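Local coordinates for gala protein type 1, 3 or 4 (Legionella pneumophila subsp. pneumophila, PDB 4XA9), which is a leucine-rich repeat protein of the Gala type that may bind small GTPases and stimulate their GTP hydrolysis, at residues A[193-198]-A[217-222]. Sequence-based numbering, arbitrary orientation. Where two conformers were deposited one is given.
Sequences LGKNAI and LGSNQI
The asparagine ladder of a leucine-rich repeat solenoid joins Leu193-Ile198 to Leu217-Ile222, two equivalent loops that leave neighbouring parallel strands and lead to helices 203-207 and 224-230. Asn220 carries the contact. Its CB points toward 193-198, and with CG anti to the carbonyl carbon (chi1 -79°) the amide meets main chain of that loop at both ends. ND2 donates one hydrogen to Leu193 O at 2.9 Å, almost straight at 173°, and the other to Leu217 O of its own loop at 3.0 Å; both acceptors lie in the amide plane. OD1 accepts Ile198 N at 3.1 Å, the donor standing above the carbonyl plane, and takes a weaker, bent bond from Asn196 N.

Main-chain bonds flank this amide: Lys195 N gives to Gly218 O at 2.9 Å, and Gln221 N to Ile198 O at 2.8 Å. A water donates to both Asn196 O and Ser219 O. In the apolar interior, Leu217 CD2 packs against Leu193 CB and Ile198 CD1, at 3.8 and 3.9 Å, the Ile198 and Leu217 side chains crossing at about a right angle. Asn196 repeats the pattern one turn earlier, its OD1 accepting Cys172 N and Val174 N, while Asn244 continues it by bonding Leu217 O and the backbone N of Asn220.

Both hydrogens of ND2 are thus used and OD1 holds one good and one weak bond, which fixes the rotation of a buried amide and gives partners to Leu193 O, Leu217 O and Ile198 N in loops that have no regular secondary structure, tying one coil to the next.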
loop_
_atom_site.group_PDB
_atom_site.type_symbol
_atom_site.label_atom_id
_atom_site.label_comp_id
_atom_site.label_asym_id
_atom_site.label_seq_id
_atom_site.Cartn_x
_atom_site.Cartn_y
_atom_site.Cartn_z
ATOM N N LEU A 193 14.147 -0.345 1.905
ATOM C CA LEU A 193 14.298 0.568 0.779
ATOM C C LEU A 193 13.869 -0.086 -0.525
ATOM O O LEU A 193 14.603 -0.055 -1.517
ATOM C CB LEU A 193 15.749 1.048 0.655
ATOM C CG LEU A 193 16.265 1.988 1.751
ATOM C CD1 LEU A 193 17.773 2.169 1.648
ATOM C CD2 LEU A 193 15.558 3.339 1.671
ATOM N N GLY A 194 12.698 -0.665 -0.539
ATOM C CA GLY A 194 12.158 -1.291 -1.699
ATOM C C GLY A 194 11.657 -0.317 -2.750
ATOM O O GLY A 194 11.366 0.794 -2.457
ATOM N N LYS A 195 11.636 -0.833 -3.961
ATOM C CA LYS A 195 10.972 -0.012 -5.058
ATOM C C LYS A 195 11.660 1.354 -5.311
ATOM O O LYS A 195 10.995 2.391 -5.423
ATOM C CB LYS A 195 9.526 0.121 -4.872
ATOM C CG LYS A 195 8.663 0.280 -6.080
ATOM C CD LYS A 195 8.510 -0.984 -6.849
ATOM C CE LYS A 195 7.482 -0.822 -7.930
ATOM N NZ LYS A 195 6.245 -1.521 -7.522
ATOM N N ASN A 196 12.968 1.442 -5.230
ATOM C CA ASN A 196 13.706 2.657 -5.425
ATOM C C ASN A 196 14.616 2.466 -6.667
ATOM O O ASN A 196 14.307 1.723 -7.496
ATOM C CB ASN A 196 14.487 3.035 -4.185
ATOM C CG ASN A 196 13.628 3.702 -3.122
ATOM O OD1 ASN A 196 12.888 4.594 -3.400
ATOM N ND2 ASN A 196 13.730 3.219 -1.922
ATOM N N ALA A 197 15.725 3.166 -6.753
ATOM C CA ALA A 197 16.642 3.006 -7.883
ATOM C C ALA A 197 18.019 2.577 -7.410
ATOM O O ALA A 197 19.032 3.085 -7.884
ATOM C CB ALA A 197 16.745 4.297 -8.683
ATOM N N ILE A 198 18.056 1.646 -6.470
ATOM C CA ILE A 198 19.313 1.230 -5.864
ATOM C C ILE A 198 19.973 0.119 -6.679
ATOM O O ILE A 198 19.301 -0.803 -7.143
ATOM C CB ILE A 198 19.075 0.789 -4.410
ATOM C CG1 ILE A 198 18.475 1.961 -3.620
ATOM C CG2 ILE A 198 20.350 0.295 -3.758
ATOM C CD1 ILE A 198 18.146 1.631 -2.202
ATOM N N LEU A 217 15.619 -4.729 0.270
ATOM C CA LEU A 217 15.980 -3.979 -0.927
ATOM C C LEU A 217 15.257 -4.514 -2.156
ATOM O O LEU A 217 15.797 -4.494 -3.265
ATOM C CB LEU A 217 17.497 -4.028 -1.153
ATOM C CG LEU A 217 18.356 -3.240 -0.161
ATOM C CD1 LEU A 217 19.838 -3.560 -0.340
ATOM C CD2 LEU A 217 18.109 -1.751 -0.337
ATOM N N GLY A 218 14.039 -5.001 -1.955
ATOM C CA GLY A 218 13.265 -5.567 -3.046
ATOM C C GLY A 218 12.979 -4.591 -4.177
ATOM O O GLY A 218 12.958 -3.376 -3.970
ATOM N N SER A 219 12.781 -5.132 -5.375
ATOM C CA SER A 219 12.367 -4.351 -6.535
ATOM C C SER A 219 13.233 -3.122 -6.770
ATOM O O SER A 219 12.721 -2.019 -6.964
ATOM C CB SER A 219 10.905 -3.927 -6.394
ATOM O OG SER A 219 10.064 -5.063 -6.378
ATOM N N ASN A 220 14.545 -3.314 -6.721
ATOM C CA ASN A 220 15.475 -2.283 -7.134
ATOM C C ASN A 220 16.185 -2.767 -8.395
ATOM O O ASN A 220 15.580 -3.477 -9.200
ATOM C CB ASN A 220 16.461 -1.949 -6.013
ATOM C CG ASN A 220 15.849 -1.042 -4.947
ATOM O OD1 ASN A 220 15.691 0.154 -5.167
ATOM N ND2 ASN A 220 15.537 -1.601 -3.785
ATOM N N GLN A 221 17.454 -2.403 -8.567
ATOM C CA GLN A 221 18.202 -2.780 -9.765
ATOM C C GLN A 221 19.383 -3.694 -9.421
ATOM O O GLN A 221 20.329 -3.822 -10.194
ATOM C CB GLN A 221 18.713 -1.534 -10.492
ATOM C CG GLN A 221 17.635 -0.537 -10.881
ATOM C CD GLN A 221 18.218 0.754 -11.439
ATOM O OE1 GLN A 221 19.325 0.771 -11.983
ATOM N NE2 GLN A 221 17.479 1.848 -11.287
ATOM N N ILE A 222 19.326 -4.317 -8.251
ATOM C CA ILE A 222 20.436 -5.126 -7.763
ATOM C C ILE A 222 20.548 -6.414 -8.585
ATOM O O ILE A 222 19.536 -7.020 -8.930
ATOM C CB ILE A 222 20.252 -5.423 -6.261
ATOM C CG1 ILE A 222 20.224 -4.103 -5.483
ATOM C CG2 ILE A 222 21.338 -6.352 -5.735
ATOM C CD1 ILE A 222 19.884 -4.251 -4.008
HETATM O O HOH W 1 11.986 0.645 -8.293
HETATM O O HOH W 2 14.407 0.711 -10.195
#